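Long-range contacts in fatty acyl CoA synthetase FADD13 (FATTY-ACYL-CoA SYNTHETASE) (Mycobacterium tuberculosis, PDB 3R44), which belongs to the AMP-binding enzymes of the ANL clan, built from a large N-terminal part and a small C-terminal domain: residues Ser204-Arg209 with Gly324-Ser329; Lys249-Ile254 with Asn270-Val275; Ala442-Pro447 with Ile502-Leu507. All coordinates share one frame; numbering follows the deposited sequence.

Interactions 1 and 2 lie in the large AMP-binding part of the chain, and interaction 3 in the smaller C-terminal part. Along the sequence, Lys249-Ile254 with Asn270-Val275 is nested inside the loop that Ser204-Arg209 closes with Gly324-Ser329; interaction 3 follows both in series. Interaction 1 includes strand 324-327 of the large mixed sheet, and interaction 2 leans on strand 213-216 of that sheet; their centres are 23 Å apart. Interaction 3 lies 33 Å from interaction 1 and 31 Å from interaction 2, centre to centre, and none touches another. Helix 192-205 ties interaction 1 to the histidine pocket: its first turns supply His-192, Glu-193 and His-196, and its last residues enter the contact.

Interaction 1 (Ser204-Arg209 with Gly324-Ser329); sequences STIDVR and GTLLLS
Thr-205, in the last turn of helix 192-205, packs against Leu-326 and Leu-328, which alternate along the chain at the end of strand 324-327. From its CB, 4.2 Å from Leu-326 CD1, the threonine divides into a polar and an apolar branch. OG1 stays beside the backbone N (chi1 -54°) and is hydrogen-bonded to Ser-201 O, one helical turn earlier, and to Met-344 N. CG2 takes the other direction, anti to the backbone N, and rests against two leucine methyls: Leu-326 CD1 at 3.9 Å and Leu-328 CD2 at 4.1 Å. The Leu-328 side chain crosses that of the threonine at about a right angle, and its CD1 comes within 3.8 Å of Thr-205 O. Leu-326 CD1 also presses on Ile-206 CG2 at 3.5 Å, tighter than ordinary van der Waals contact. The contact is largely methyl on methyl, with one leucine methyl against a backbone carbonyl, and the hydroxyl has its partners elsewhere. Beyond Ile-206 the chain makes an inverse gamma turn centred on Asp-207, whose carboxylate is gripped side-on by Arg-209 through NE and NH2. Ile-206 also touches Tyr-288 and Ile-290 of strand 288-291. The contact thus packs the exit of a helix onto a mixed beta-sheet, the layered alpha/beta architecture of the N-terminal part of ANL enzymes.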
loop_
_atom_site.group_PDB
_atom_site.type_symbol
_atom_site.label_atom_id
_atom_site.label_comp_id
_atom_site.label_asym_id
_atom_site.label_seq_id
_atom_site.Cartn_x
_atom_site.Cartn_y
_atom_site.Cartn_z
ATOM N N SER A 204 14.758 -10.906 -0.856
ATOM C CA SER A 204 15.601 -11.673 0.092
ATOM C C SER A 204 14.879 -12.312 1.246
ATOM O O SER A 204 15.467 -13.121 1.973
ATOM C CB SER A 204 16.719 -10.805 0.695
ATOM O OG SER A 204 17.603 -10.407 -0.324
ATOM N N THR A 205 13.605 -11.980 1.432
ATOM C CA THR A 205 12.852 -12.437 2.571
ATOM C C THR A 205 11.796 -13.484 2.159
ATOM O O THR A 205 11.667 -14.495 2.813
ATOM C CB THR A 205 12.165 -11.241 3.307
ATOM O OG1 THR A 205 13.165 -10.247 3.642
ATOM C CG2 THR A 205 11.398 -11.749 4.554
ATOM N N ILE A 206 11.054 -13.234 1.091
ATOM C CA ILE A 206 10.000 -14.208 0.722
ATOM C C ILE A 206 10.611 -15.286 -0.150
ATOM O O ILE A 206 11.663 -15.057 -0.768
ATOM C CB ILE A 206 8.815 -13.556 -0.013
ATOM C CG1 ILE A 206 9.189 -13.054 -1.398
ATOM C CG2 ILE A 206 8.208 -12.420 0.818
ATOM C CD1 ILE A 206 7.917 -12.490 -2.136
ATOM N N ASP A 207 9.932 -16.443 -0.257
ATOM C CA ASP A 207 10.408 -17.501 -1.118
ATOM C C ASP A 207 10.030 -17.191 -2.567
ATOM O O ASP A 207 9.066 -17.730 -3.089
ATOM C CB ASP A 207 9.869 -18.857 -0.657
ATOM C CG ASP A 207 10.344 -20.035 -1.526
ATOM O OD1 ASP A 207 11.236 -19.928 -2.434
ATOM O OD2 ASP A 207 9.795 -21.112 -1.272
ATOM N N VAL A 208 10.770 -16.289 -3.202
ATOM C CA VAL A 208 10.588 -15.964 -4.622
ATOM C C VAL A 208 11.783 -16.532 -5.391
ATOM O O VAL A 208 12.926 -16.528 -4.860
ATOM C CB VAL A 208 10.427 -14.467 -4.872
ATOM C CG1 VAL A 208 11.668 -13.666 -4.412
ATOM C CG2 VAL A 208 10.076 -14.193 -6.378
ATOM N N ARG A 209 11.523 -17.058 -6.595
ATOM C CA ARG A 209 12.511 -17.835 -7.372
ATOM C C ARG A 209 12.638 -17.317 -8.789
ATOM O O ARG A 209 11.682 -16.785 -9.347
ATOM C CB ARG A 209 12.084 -19.299 -7.396
ATOM C CG ARG A 209 11.840 -19.886 -6.016
ATOM C CD ARG A 209 11.308 -21.295 -6.107
ATOM N NE ARG A 209 10.860 -21.722 -4.801
ATOM C CZ ARG A 209 10.260 -22.885 -4.583
ATOM N NH1 ARG A 209 10.013 -23.710 -5.589
ATOM N NH2 ARG A 209 9.884 -23.201 -3.351
ATOM N N GLY A 324 8.648 -3.659 5.351
ATOM C CA GLY A 324 8.449 -3.453 6.771
ATOM C C GLY A 324 8.545 -4.782 7.468
ATOM O O GLY A 324 9.668 -5.209 7.784
ATOM N N THR A 325 7.407 -5.431 7.722
ATOM C CA THR A 325 7.388 -6.760 8.286
ATOM C C THR A 325 6.662 -7.731 7.340
ATOM O O THR A 325 5.725 -7.356 6.616
ATOM C CB THR A 325 6.739 -6.873 9.726
ATOM O OG1 THR A 325 5.354 -6.529 9.666
ATOM C CG2 THR A 325 7.440 -5.987 10.800
ATOM N N LEU A 326 7.068 -9.003 7.425
ATOM C CA LEU A 326 6.467 -10.100 6.696
ATOM C C LEU A 326 6.280 -11.294 7.609
ATOM O O LEU A 326 7.163 -11.625 8.404
ATOM C CB LEU A 326 7.267 -10.472 5.434
ATOM C CG LEU A 326 7.233 -9.440 4.270
ATOM C CD1 LEU A 326 8.205 -9.940 3.256
ATOM C CD2 LEU A 326 5.834 -9.252 3.643
ATOM N N LEU A 327 5.091 -11.869 7.528
ATOM C CA LEU A 327 4.744 -13.113 8.248
ATOM C C LEU A 327 4.824 -14.188 7.208
ATOM O O LEU A 327 3.955 -14.314 6.330
ATOM C CB LEU A 327 3.363 -13.000 8.892
ATOM C CG LEU A 327 2.880 -14.239 9.650
ATOM C CD1 LEU A 327 3.733 -14.326 10.910
ATOM C CD2 LEU A 327 1.388 -14.183 9.973
ATOM N N LEU A 328 5.897 -14.947 7.258
ATOM C CA LEU A 328 6.127 -15.941 6.257
ATOM C C LEU A 328 5.082 -17.080 6.344
ATOM O O LEU A 328 4.384 -17.259 7.355
ATOM C CB LEU A 328 7.617 -16.392 6.295
ATOM C CG LEU A 328 8.637 -15.233 6.064
ATOM C CD1 LEU A 328 10.072 -15.745 6.028
ATOM C CD2 LEU A 328 8.328 -14.447 4.823
ATOM N N SER A 329 4.935 -17.798 5.233
ATOM C CA SER A 329 4.005 -18.895 5.099
ATOM C C SER A 329 4.011 -19.905 6.256
ATOM O O SER A 329 2.972 -20.260 6.801
ATOM C CB SER A 329 4.360 -19.630 3.814
ATOM O OG SER A 329 4.575 -18.684 2.772
#

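Interaction 2 (Lys249-Ile254 with Asn270-Val275); sequences KVWSLI and NFMRQV
Trp-251 and Met-272 meet in a Met-aromatic contact between helices 247-256 and 266-274, in the alpha/beta part of the AMP-binding fold. The first helix forms the connection of a beta-alpha-beta crossover between the parallel strands 238-241 and 261-264, and the second follows the latter strand. Their short segments run nearly perpendicular, at 87°, with axes 10.5 Å apart at closest approach. The indole is met by Met-272 in two ways, by the backbone at its edge and by the side chain over one face. At the edge, NE1 donates to Met-272 O over 2.9 Å in a nearly straight bond (168°), with the acceptor close to the ring plane; the donor itself is tilted out of the carbonyl plane. Over the face, the methionine chain bends at its third torsion (chi3 60°), which brings CE above the six-membered ring, 3.9 Å from its centroid and displaced toward the rim. SD sits obliquely to the five-membered ring, farther off than the methyl. CE also meets Ile-254 CD1 tip to tip, while Val-250 crosses the methionine chain at about a right angle, and Val-250 CG1 lies 3.7 Å from Met-272 CG. Around the pair, Tyr-304 of helix 298-306 touches both Trp-251 and Met-272, Lys-307 makes a cation-pi contact with the indole, and Leu-215 of strand 213-216 lies against Val-250 and Ile-254. Beside the NE1 bond, Val-275 closes the same edge of the indole: its CG2 lies near the ring plane, 3.8 Å from Trp-251 CD1.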
loop_
_atom_site.group_PDB
_atom_site.type_symbol
_atom_site.label_atom_id
_atom_site.label_comp_id
_atom_site.label_asym_id
_atom_site.label_seq_id
_atom_site.Cartn_x
_atom_site.Cartn_y
_atom_site.Cartn_z
ATOM N N LYS A 249 -12.812 -15.150 -13.071
ATOM C CA LYS A 249 -11.862 -15.351 -14.163
ATOM C C LYS A 249 -10.448 -15.619 -13.661
ATOM O O LYS A 249 -9.577 -16.071 -14.442
ATOM C CB LYS A 249 -11.816 -14.125 -15.090
ATOM C CG LYS A 249 -13.134 -13.808 -15.774
ATOM C CD LYS A 249 -12.902 -13.188 -17.158
ATOM C CE LYS A 249 -14.237 -12.915 -17.864
ATOM N NZ LYS A 249 -14.569 -11.459 -17.589
ATOM N N VAL A 250 -10.181 -15.367 -12.384
ATOM C CA VAL A 250 -8.786 -15.389 -11.899
ATOM C C VAL A 250 -8.155 -16.780 -11.810
ATOM O O VAL A 250 -6.980 -16.950 -12.131
ATOM C CB VAL A 250 -8.641 -14.594 -10.588
ATOM C CG1 VAL A 250 -9.417 -15.222 -9.496
ATOM C CG2 VAL A 250 -7.139 -14.355 -10.185
ATOM N N TRP A 251 -8.930 -17.792 -11.430
ATOM C CA TRP A 251 -8.338 -19.129 -11.291
ATOM C C TRP A 251 -7.923 -19.659 -12.651
ATOM O O TRP A 251 -6.922 -20.334 -12.754
ATOM C CB TRP A 251 -9.259 -20.115 -10.574
ATOM C CG TRP A 251 -9.344 -19.895 -9.075
ATOM C CD1 TRP A 251 -10.420 -19.439 -8.396
ATOM C CD2 TRP A 251 -8.304 -20.078 -8.104
ATOM N NE1 TRP A 251 -10.134 -19.339 -7.055
ATOM C CE2 TRP A 251 -8.834 -19.683 -6.850
ATOM C CE3 TRP A 251 -6.971 -20.471 -8.173
ATOM C CZ2 TRP A 251 -8.096 -19.744 -5.664
ATOM C CZ3 TRP A 251 -6.224 -20.531 -6.983
ATOM C CH2 TRP A 251 -6.785 -20.161 -5.757
ATOM N N SER A 252 -8.718 -19.401 -13.684
ATOM C CA SER A 252 -8.377 -19.811 -15.042
ATOM C C SER A 252 -7.051 -19.194 -15.453
ATOM O O SER A 252 -6.249 -19.789 -16.149
ATOM C CB SER A 252 -9.455 -19.328 -16.026
ATOM O OG SER A 252 -9.204 -19.825 -17.324
ATOM N N LEU A 253 -6.856 -17.957 -15.044
ATOM C CA LEU A 253 -5.696 -17.205 -15.439
ATOM C C LEU A 253 -4.516 -17.810 -14.714
ATOM O O LEU A 253 -3.444 -17.972 -15.306
ATOM C CB LEU A 253 -5.880 -15.729 -15.045
ATOM C CG LEU A 253 -4.651 -14.834 -15.249
ATOM C CD1 LEU A 253 -4.087 -14.971 -16.681
ATOM C CD2 LEU A 253 -4.933 -13.335 -14.879
ATOM N N ILE A 254 -4.711 -18.118 -13.435
ATOM C CA ILE A 254 -3.666 -18.702 -12.587
ATOM C C ILE A 254 -3.202 -20.072 -13.157
ATOM O O ILE A 254 -1.995 -20.384 -13.217
ATOM C CB ILE A 254 -4.178 -18.821 -11.138
ATOM C CG1 ILE A 254 -4.052 -17.474 -10.418
ATOM C CG2 ILE A 254 -3.477 -19.939 -10.354
ATOM C CD1 ILE A 254 -4.767 -17.451 -9.056
ATOM N N ASN A 270 -11.010 -14.206 -0.079
ATOM C CA ASN A 270 -12.319 -14.663 0.303
ATOM C C ASN A 270 -13.218 -14.864 -0.918
ATOM O O ASN A 270 -13.871 -15.932 -1.065
ATOM C CB ASN A 270 -12.937 -13.658 1.259
ATOM C CG ASN A 270 -14.167 -14.183 1.902
ATOM O OD1 ASN A 270 -15.211 -13.481 1.959
ATOM N ND2 ASN A 270 -14.101 -15.432 2.380
ATOM N N PHE A 271 -13.269 -13.896 -1.834
ATOM C CA PHE A 271 -14.095 -14.119 -3.015
ATOM C C PHE A 271 -13.646 -15.292 -3.848
ATOM O O PHE A 271 -14.486 -16.048 -4.362
ATOM C CB PHE A 271 -14.194 -12.852 -3.859
ATOM C CG PHE A 271 -14.867 -11.726 -3.133
ATOM C CD1 PHE A 271 -16.039 -11.962 -2.416
ATOM C CD2 PHE A 271 -14.364 -10.433 -3.192
ATOM C CE1 PHE A 271 -16.695 -10.915 -1.761
ATOM C CE2 PHE A 271 -15.019 -9.393 -2.510
ATOM C CZ PHE A 271 -16.152 -9.630 -1.817
ATOM N N MET A 272 -12.335 -15.483 -3.933
ATOM C CA MET A 272 -11.724 -16.516 -4.753
ATOM C C MET A 272 -12.058 -17.913 -4.211
ATOM O O MET A 272 -12.067 -18.912 -4.964
ATOM C CB MET A 272 -10.211 -16.300 -4.849
ATOM C CG MET A 272 -9.915 -15.186 -5.828
ATOM S SD MET A 272 -8.177 -14.841 -5.927
ATOM C CE MET A 272 -7.381 -16.296 -6.448
ATOM N N ARG A 273 -12.362 -17.966 -2.920
ATOM C CA ARG A 273 -12.756 -19.210 -2.272
ATOM C C ARG A 273 -14.214 -19.557 -2.589
ATOM O O ARG A 273 -14.614 -20.722 -2.492
ATOM C CB ARG A 273 -12.523 -19.092 -0.765
ATOM C CG ARG A 273 -12.753 -20.350 -0.011
ATOM C CD ARG A 273 -13.887 -20.210 0.948
ATOM N NE ARG A 273 -14.169 -21.451 1.666
ATOM C CZ ARG A 273 -14.597 -22.574 1.109
ATOM N NH1 ARG A 273 -14.755 -22.665 -0.202
ATOM N NH2 ARG A 273 -14.828 -23.627 1.884
ATOM N N GLN A 274 -15.015 -18.558 -2.960
ATOM C CA GLN A 274 -16.447 -18.802 -3.189
ATOM C C GLN A 274 -16.832 -19.193 -4.617
ATOM O O GLN A 274 -17.908 -19.816 -4.820
ATOM C CB GLN A 274 -17.284 -17.610 -2.728
ATOM C CG GLN A 274 -16.825 -16.963 -1.450
ATOM C CD GLN A 274 -16.852 -17.927 -0.289
ATOM O OE1 GLN A 274 -17.558 -18.957 -0.321
ATOM N NE2 GLN A 274 -16.123 -17.597 0.751
ATOM N N VAL A 275 -15.978 -18.897 -5.586
ATOM C CA VAL A 275 -16.301 -19.179 -7.009
ATOM C C VAL A 275 -16.151 -20.678 -7.327
ATOM O O VAL A 275 -15.349 -21.362 -6.656
ATOM C CB VAL A 275 -15.482 -18.307 -7.917
ATOM C CG1 VAL A 275 -15.882 -16.851 -7.622
ATOM C CG2 VAL A 275 -13.992 -18.499 -7.708
#

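Interaction 3 (Ala442-Pro447 with Ile502-Leu507); sequences AVIGLP and ILKTVL
The small C-terminal domain of this AMP-binding enzyme has a three-stranded sheet, and here helix 504-511 and the residues leading into it pack on strand 438-448, an outermost strand of that sheet. Ala-442 and Ile-444 point their side chains toward the helix. Ala-442 CB meets Leu-507 CD1 at 3.5 Å, a tight carbon pair, and Ile-502 CG2 at 4.0 Å. Ile-444 uses two branches: CG2 lies 4.1 Å from Lys-504 CB, and CD1 reaches Leu-507 in the first turn of the helix, 3.8 Å from its O and 4.0 Å from its CB. Lys-504 and Ile-444 slide past each other in opposite directions. The lysine chain stays extended beyond CG and carries NZ to the backbone of Val-443, where it donates to the carbonyl O over 2.8 Å, in the carbonyl plane and with a C=O...N angle of 151°. The same ammonium forms a salt bridge with Glu-429 OE2, which also accepts the Val-443 N-H. One lysine-glutamate pair thus serves both backbone polar groups of Val-443, consistent with their lying on the strand edge away from strand 454-461. On the other edge, Ala-442, Ile-444 and Leu-446 bond through their backbones to strand 454-461. The Val-443 side chain turns to the opposite face, against Pro-425 and Ile-428 of helix 425-432, which leaves the strand packed between that helix and helix 504-511.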
loop_
_atom_site.group_PDB
_atom_site.type_symbol
_atom_site.label_atom_id
_atom_site.label_comp_id
_atom_site.label_asym_id
_atom_site.label_seq_id
_atom_site.Cartn_x
_atom_site.Cartn_y
_atom_site.Cartn_z
ATOM N N ALA A 442 -16.047 -1.379 19.755
ATOM C CA ALA A 442 -15.250 -0.623 18.791
ATOM C C ALA A 442 -15.316 0.791 19.230
ATOM O O ALA A 442 -16.408 1.277 19.513
ATOM C CB ALA A 442 -15.849 -0.734 17.423
ATOM N N VAL A 443 -14.184 1.508 19.181
ATOM C CA VAL A 443 -14.110 2.919 19.570
ATOM C C VAL A 443 -13.770 3.761 18.339
ATOM O O VAL A 443 -12.857 3.399 17.565
ATOM C CB VAL A 443 -13.094 3.160 20.711
ATOM C CG1 VAL A 443 -12.815 4.691 20.944
ATOM C CG2 VAL A 443 -13.589 2.488 22.019
ATOM N N ILE A 444 -14.544 4.821 18.155
ATOM C CA ILE A 444 -14.319 5.844 17.126
ATOM C C ILE A 444 -14.401 7.249 17.696
ATOM O O ILE A 444 -15.038 7.505 18.727
ATOM C CB ILE A 444 -15.343 5.771 15.967
ATOM C CG1 ILE A 444 -16.772 5.899 16.502
ATOM C CG2 ILE A 444 -15.132 4.485 15.168
ATOM C CD1 ILE A 444 -17.853 6.149 15.387
ATOM N N GLY A 445 -13.829 8.201 16.978
ATOM C CA GLY A 445 -14.027 9.572 17.352
ATOM C C GLY A 445 -15.281 10.054 16.650
ATOM O O GLY A 445 -15.553 9.630 15.495
ATOM N N LEU A 446 -16.047 10.889 17.348
ATOM C CA LEU A 446 -17.193 11.579 16.774
ATOM C C LEU A 446 -16.938 13.049 16.920
ATOM O O LEU A 446 -16.356 13.467 17.927
ATOM C CB LEU A 446 -18.484 11.218 17.520
ATOM C CG LEU A 446 -18.975 9.797 17.257
ATOM C CD1 LEU A 446 -20.180 9.489 18.095
ATOM C CD2 LEU A 446 -19.300 9.533 15.794
ATOM N N PRO A 447 -17.394 13.842 15.941
ATOM C CA PRO A 447 -17.102 15.239 16.017
ATOM C C PRO A 447 -17.740 15.902 17.222
ATOM O O PRO A 447 -18.819 15.524 17.659
ATOM C CB PRO A 447 -17.644 15.822 14.698
ATOM C CG PRO A 447 -18.266 14.721 13.949
ATOM C CD PRO A 447 -18.113 13.454 14.710
ATOM N N ILE A 502 -13.643 -5.039 11.660
ATOM C CA ILE A 502 -14.556 -3.978 12.081
ATOM C C ILE A 502 -14.355 -2.826 11.113
ATOM O O ILE A 502 -13.204 -2.446 10.794
ATOM C CB ILE A 502 -14.258 -3.456 13.493
ATOM C CG1 ILE A 502 -14.421 -4.556 14.520
ATOM C CG2 ILE A 502 -15.207 -2.307 13.851
ATOM C CD1 ILE A 502 -15.757 -4.780 14.805
ATOM N N LEU A 503 -15.463 -2.323 10.575
ATOM C CA LEU A 503 -15.437 -1.266 9.575
ATOM C C LEU A 503 -15.666 0.071 10.274
ATOM O O LEU A 503 -16.809 0.538 10.401
ATOM C CB LEU A 503 -16.523 -1.530 8.533
ATOM C CG LEU A 503 -16.278 -2.797 7.718
ATOM C CD1 LEU A 503 -17.490 -3.065 6.823
ATOM C CD2 LEU A 503 -14.985 -2.671 6.893
ATOM N N LYS A 504 -14.604 0.676 10.767
ATOM C CA LYS A 504 -14.735 1.990 11.450
ATOM C C LYS A 504 -15.299 3.119 10.580
ATOM O O LYS A 504 -15.991 4.022 11.093
ATOM C CB LYS A 504 -13.429 2.376 12.144
ATOM C CG LYS A 504 -13.146 1.423 13.250
ATOM C CD LYS A 504 -12.026 1.816 14.136
ATOM C CE LYS A 504 -12.033 0.878 15.359
ATOM N NZ LYS A 504 -11.264 1.407 16.408
ATOM N N THR A 505 -15.085 3.070 9.263
ATOM C CA THR A 505 -15.667 4.079 8.376
ATOM C C THR A 505 -17.202 3.959 8.382
ATOM O O THR A 505 -17.919 4.946 8.384
ATOM C CB THR A 505 -15.196 3.887 6.931
ATOM O OG1 THR A 505 -15.439 2.520 6.562
ATOM C CG2 THR A 505 -13.726 4.134 6.804
ATOM N N VAL A 506 -17.695 2.730 8.395
ATOM C CA VAL A 506 -19.155 2.476 8.517
ATOM C C VAL A 506 -19.686 2.932 9.900
ATOM O O VAL A 506 -20.706 3.651 9.977
ATOM C CB VAL A 506 -19.529 1.022 8.188
ATOM C CG1 VAL A 506 -21.052 0.799 8.401
ATOM C CG2 VAL A 506 -19.118 0.692 6.688
ATOM N N LEU A 507 -18.958 2.602 10.970
ATOM C CA LEU A 507 -19.339 3.099 12.267
ATOM C C LEU A 507 -19.490 4.587 12.283
ATOM O O LEU A 507 -20.475 5.074 12.817
ATOM C CB LEU A 507 -18.343 2.721 13.329
ATOM C CG LEU A 507 -18.509 1.308 13.880
ATOM C CD1 LEU A 507 -17.234 0.993 14.754
ATOM C CD2 LEU A 507 -19.797 1.121 14.724
#